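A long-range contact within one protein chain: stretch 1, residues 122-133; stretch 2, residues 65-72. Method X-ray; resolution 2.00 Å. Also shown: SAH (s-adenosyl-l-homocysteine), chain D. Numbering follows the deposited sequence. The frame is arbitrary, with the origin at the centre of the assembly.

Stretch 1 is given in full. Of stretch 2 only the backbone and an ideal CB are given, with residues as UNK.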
# COMPACT_ATOMS: atom_id res chain seq x y z
N GLY A 122 9.76 2.59 -12.23
CA GLY A 122 8.56 3.29 -11.78
C GLY A 122 7.41 3.18 -12.76
O GLY A 122 7.61 2.78 -13.90
N TRP A 123 6.20 3.52 -12.32
CA TRP A 123 5.04 3.47 -13.18
C TRP A 123 5.19 4.42 -14.37
O TRP A 123 4.49 4.29 -15.38
CB TRP A 123 3.78 3.82 -12.39
CG TRP A 123 3.91 5.09 -11.61
CD1 TRP A 123 4.20 5.22 -10.28
CD2 TRP A 123 3.76 6.42 -12.12
NE1 TRP A 123 4.25 6.55 -9.93
CE2 TRP A 123 3.98 7.31 -11.04
CE3 TRP A 123 3.46 6.95 -13.38
CZ2 TRP A 123 3.91 8.70 -11.19
CZ3 TRP A 123 3.39 8.34 -13.53
CH2 TRP A 123 3.62 9.20 -12.44
N GLU A 124 6.09 5.39 -14.23
CA GLU A 124 6.33 6.35 -15.31
C GLU A 124 6.86 5.69 -16.58
O GLU A 124 6.60 6.18 -17.68
CB GLU A 124 7.33 7.42 -14.86
CG GLU A 124 8.23 7.02 -13.71
CD GLU A 124 7.47 7.01 -12.40
OE1 GLU A 124 6.65 7.93 -12.21
OE2 GLU A 124 7.70 6.12 -11.56
N LYS A 125 7.58 4.59 -16.44
CA LYS A 125 8.13 3.91 -17.60
C LYS A 125 7.31 2.75 -18.16
O LYS A 125 7.66 2.20 -19.20
CB LYS A 125 9.54 3.41 -17.29
CG LYS A 125 10.52 4.51 -16.92
CD LYS A 125 11.94 3.97 -16.90
CE LYS A 125 12.95 5.06 -16.61
NZ LYS A 125 14.34 4.56 -16.77
N PHE A 126 6.23 2.39 -17.48
CA PHE A 126 5.39 1.29 -17.93
C PHE A 126 4.33 1.76 -18.93
O PHE A 126 3.58 2.69 -18.66
CB PHE A 126 4.70 0.63 -16.74
CG PHE A 126 3.93 -0.60 -17.10
CD1 PHE A 126 4.56 -1.83 -17.14
CD2 PHE A 126 2.58 -0.51 -17.42
CE1 PHE A 126 3.85 -2.98 -17.50
CE2 PHE A 126 1.87 -1.65 -17.78
CZ PHE A 126 2.51 -2.88 -17.82
N ASP A 127 4.25 1.10 -20.08
CA ASP A 127 3.30 1.49 -21.10
C ASP A 127 2.79 0.29 -21.90
O ASP A 127 2.77 0.31 -23.13
CB ASP A 127 3.96 2.51 -22.03
CG ASP A 127 2.96 3.28 -22.87
OD1 ASP A 127 3.38 4.28 -23.50
OD2 ASP A 127 1.77 2.90 -22.91
N GLU A 128 2.37 -0.76 -21.19
CA GLU A 128 1.86 -1.96 -21.83
C GLU A 128 0.39 -2.14 -21.48
O GLU A 128 -0.03 -1.82 -20.37
CB GLU A 128 2.61 -3.19 -21.35
CG GLU A 128 4.08 -3.20 -21.68
CD GLU A 128 4.80 -4.32 -20.96
OE1 GLU A 128 4.19 -5.41 -20.83
OE2 GLU A 128 5.95 -4.11 -20.53
N PRO A 129 -0.41 -2.64 -22.42
CA PRO A 129 -1.84 -2.86 -22.18
C PRO A 129 -2.08 -3.99 -21.17
O PRO A 129 -1.61 -5.10 -21.36
CB PRO A 129 -2.38 -3.22 -23.56
CG PRO A 129 -1.42 -2.53 -24.50
CD PRO A 129 -0.09 -2.80 -23.86
N VAL A 130 -2.79 -3.69 -20.09
CA VAL A 130 -3.13 -4.71 -19.09
C VAL A 130 -4.63 -4.63 -18.87
O VAL A 130 -5.26 -3.63 -19.22
CB VAL A 130 -2.40 -4.48 -17.75
CG1 VAL A 130 -0.90 -4.56 -17.96
CG2 VAL A 130 -2.81 -3.15 -17.13
N ASP A 131 -5.21 -5.67 -18.28
CA ASP A 131 -6.65 -5.70 -18.06
C ASP A 131 -7.13 -4.96 -16.81
O ASP A 131 -8.19 -4.33 -16.82
CB ASP A 131 -7.15 -7.14 -17.98
CG ASP A 131 -7.00 -7.88 -19.30
OD1 ASP A 131 -7.57 -7.41 -20.31
OD2 ASP A 131 -6.32 -8.93 -19.31
N ARG A 132 -6.34 -5.06 -15.74
CA ARG A 132 -6.70 -4.45 -14.47
C ARG A 132 -5.44 -3.99 -13.76
O ARG A 132 -4.33 -4.40 -14.12
CB ARG A 132 -7.41 -5.49 -13.58
CG ARG A 132 -8.65 -6.13 -14.21
CD ARG A 132 -9.78 -5.12 -14.34
NE ARG A 132 -11.07 -5.75 -14.66
CZ ARG A 132 -11.50 -6.03 -15.88
NH1 ARG A 132 -10.76 -5.73 -16.95
NH2 ARG A 132 -12.68 -6.60 -16.05
N ILE A 133 -5.61 -3.15 -12.75
CA ILE A 133 -4.49 -2.61 -11.99
C ILE A 133 -4.81 -2.56 -10.51
O ILE A 133 -5.96 -2.31 -10.11
CB ILE A 133 -4.15 -1.17 -12.45
CG1 ILE A 133 -3.66 -1.18 -13.89
CG2 ILE A 133 -3.07 -0.56 -11.54
CD1 ILE A 133 -3.50 0.24 -14.46
N UNK A 65 -6.94 -15.86 -17.00
CA UNK A 65 -6.33 -15.49 -18.26
C UNK A 65 -6.05 -14.02 -18.45
O UNK A 65 -5.34 -13.65 -19.39
CB UNK A 65 -7.23 -15.97 -19.40
N UNK A 66 -6.61 -13.17 -17.58
CA UNK A 66 -6.39 -11.72 -17.66
C UNK A 66 -4.99 -11.41 -17.16
O UNK A 66 -4.33 -12.25 -16.55
CB UNK A 66 -7.44 -10.95 -16.85
N UNK A 67 -4.54 -10.18 -17.41
CA UNK A 67 -3.24 -9.72 -16.96
C UNK A 67 -3.49 -8.64 -15.91
O UNK A 67 -4.29 -7.73 -16.12
CB UNK A 67 -2.39 -9.20 -18.12
N UNK A 68 -2.81 -8.75 -14.78
CA UNK A 68 -2.94 -7.78 -13.71
C UNK A 68 -1.60 -7.09 -13.50
O UNK A 68 -0.56 -7.74 -13.48
CB UNK A 68 -3.42 -8.45 -12.42
N UNK A 69 -1.65 -5.76 -13.35
CA UNK A 69 -0.47 -4.95 -13.08
C UNK A 69 -0.52 -4.52 -11.61
O UNK A 69 -1.53 -3.97 -11.15
CB UNK A 69 -0.40 -3.74 -14.01
N UNK A 70 0.56 -4.78 -10.89
CA UNK A 70 0.66 -4.38 -9.49
C UNK A 70 1.65 -3.23 -9.44
O UNK A 70 2.85 -3.44 -9.62
CB UNK A 70 1.09 -5.54 -8.59
N UNK A 71 1.16 -2.03 -9.19
CA UNK A 71 2.04 -0.88 -9.10
C UNK A 71 2.56 -0.70 -7.68
O UNK A 71 1.81 -0.31 -6.79
CB UNK A 71 1.31 0.38 -9.56
N UNK A 72 3.85 -0.98 -7.50
CA UNK A 72 4.47 -0.90 -6.19
C UNK A 72 4.17 -2.21 -5.48
O UNK A 72 3.56 -2.24 -4.41
CB UNK A 72 3.97 0.30 -5.39
N SAH D . 2.03 -3.01 -2.26
CA SAH D . 2.95 -3.71 -1.36
CB SAH D . 4.14 -2.81 -0.97
CG SAH D . 3.80 -1.46 -0.33
SD SAH D . 5.25 -0.47 0.09
C SAH D . 2.22 -4.16 -0.08
O SAH D . 1.02 -3.91 0.02
OXT SAH D . 2.87 -4.73 0.81
C5' SAH D . 5.33 0.65 -1.34
C4' SAH D . 5.71 -0.01 -2.67
O4' SAH D . 5.50 0.87 -3.81
C3' SAH D . 7.18 -0.41 -2.75
O3' SAH D . 7.26 -1.66 -3.47
C2' SAH D . 7.81 0.72 -3.53
O2' SAH D . 9.08 0.35 -4.07
C1' SAH D . 6.74 0.98 -4.55
N9 SAH D . 6.84 2.30 -5.21
C8 SAH D . 6.98 3.55 -4.70
N7 SAH D . 7.02 4.53 -5.54
C5 SAH D . 6.90 3.89 -6.76
C6 SAH D . 6.87 4.35 -8.12
N6 SAH D . 6.96 5.65 -8.45
N1 SAH D . 6.73 3.41 -9.12
C2 SAH D . 6.64 2.09 -8.79
N3 SAH D . 6.65 1.55 -7.56
C4 SAH D . 6.79 2.51 -6.58

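Position 65 opens the stretch with phi 95° and psi -12°. Its ideal CB has nothing of stretch 1 within 5.5 Å, so the backbone is the main guide, and a positive phi by itself favours glycine. The residue is Gly-65.

At position 66 the CA-to-CB bond points toward stretch 1, and the ideal CB lies 3.4 Å from OD2 of Asp-131. Beyond it lies the side chain of Arg-132, folded by chi1 and chi2 both in m and held by a hydrogen bond from its NH1 to O of Asp-131 (2.9 Å). A long side chain could follow the arginine, whether apolar and flexible or acidic and drawn to its charge. The deposited residue is Met-66, with chi angles m, t, t; its CE reaches over one face of the guanidinium, 3.5 Å from NH2 of Arg-132. The contact uses the flat face of the group, where a methyl can pack without competing for its N-H donors.

Position 67 begins the strand. Its N donates to OD2 of Asp-131 (2.9 Å), and its O accepts from N of Asp-131 (3.1 Å) and, weakly, from N of Arg-132 (3.4 Å). These bonds are available to any residue with a free amide. The CB points sideways, 4.1 Å from OD2 of Asp-131 and near the CA of Val-130, so a small polar or beta-branched residue would suit: threonine, serine or valine. It is Thr-67. Its CG2 lies 4.2 Å from CG1 of Val-130, while its OG1 is 2.4 Å from the O of a water that donates to OD2 of Asp-131 (2.7 Å).

Position 68 pairs in parallel with Arg-132, its side chain on the same face of the sheet. The ideal CB has O of Arg-132 at 4.5 Å, and several apolar residues, such as leucine, isoleucine or valine, would fit. In Leu-68 the end comes nearer than the CB: CD1 is 4.0 Å from CA of Ile-133.

Position 69 pairs with Ile-133, and its N donates to O of Arg-132 (3.1 Å). Its CB faces an apolar pocket, with CG2 of Val-130 and CG1 of Ile-133 close by and the Phe-126 ring farther out. Leucine, isoleucine or methionine could fill it. Leu-69 (t, p) places CD1 over the Phe-126 ring, 4.2 Å from its centroid, as a CH-pi contact, and CD2 3.7 Å from CE2 of Phe-126.

At position 70 the CB points away and stretch 1 offers nothing, leaving the choice open. It is Asp-70.

Position 71 turns its CB toward stretch 1 again, between CG2 of Ile-133 and CB of Trp-123. A branched apolar residue can reach both. Ile-71 does so, with CD1 4.1 Å from CG2 of Ile-133 and CG2 4.0 Å from CB of Trp-123.

Position 72 has phi 83°, and its ideal CB would clash with O4' of SAH at 2.3 Å. Both facts call for Gly-72, whose O accepts from N of SAH (2.7 Å).

Stretch 2 65-72: GMTLLDIG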
# COMPACT_ATOMS: atom_id res chain seq x y z
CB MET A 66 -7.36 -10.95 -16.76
CG MET A 66 -8.82 -10.88 -17.17
SD MET A 66 -9.72 -9.92 -15.89
CE MET A 66 -11.35 -9.82 -16.64
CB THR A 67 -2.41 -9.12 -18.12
OG1 THR A 67 -2.29 -10.08 -19.18
CG2 THR A 67 -1.01 -8.73 -17.64
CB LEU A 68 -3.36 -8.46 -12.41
CG LEU A 68 -3.08 -7.63 -11.15
CD1 LEU A 68 -4.06 -6.46 -11.06
CD2 LEU A 68 -3.18 -8.52 -9.90
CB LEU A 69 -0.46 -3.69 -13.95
CG LEU A 69 0.60 -2.65 -13.54
CD1 LEU A 69 1.99 -3.20 -13.76
CD2 LEU A 69 0.39 -1.37 -14.35
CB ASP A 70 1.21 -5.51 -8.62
CG ASP A 70 1.15 -5.17 -7.13
OD1 ASP A 70 1.33 -3.98 -6.78
OD2 ASP A 70 0.94 -6.09 -6.31
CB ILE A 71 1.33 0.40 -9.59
CG1 ILE A 71 0.95 0.23 -11.06
CG2 ILE A 71 2.25 1.61 -9.40
CD1 ILE A 71 0.42 1.50 -11.75
O HOH W 1 -4.21 -9.98 -20.68
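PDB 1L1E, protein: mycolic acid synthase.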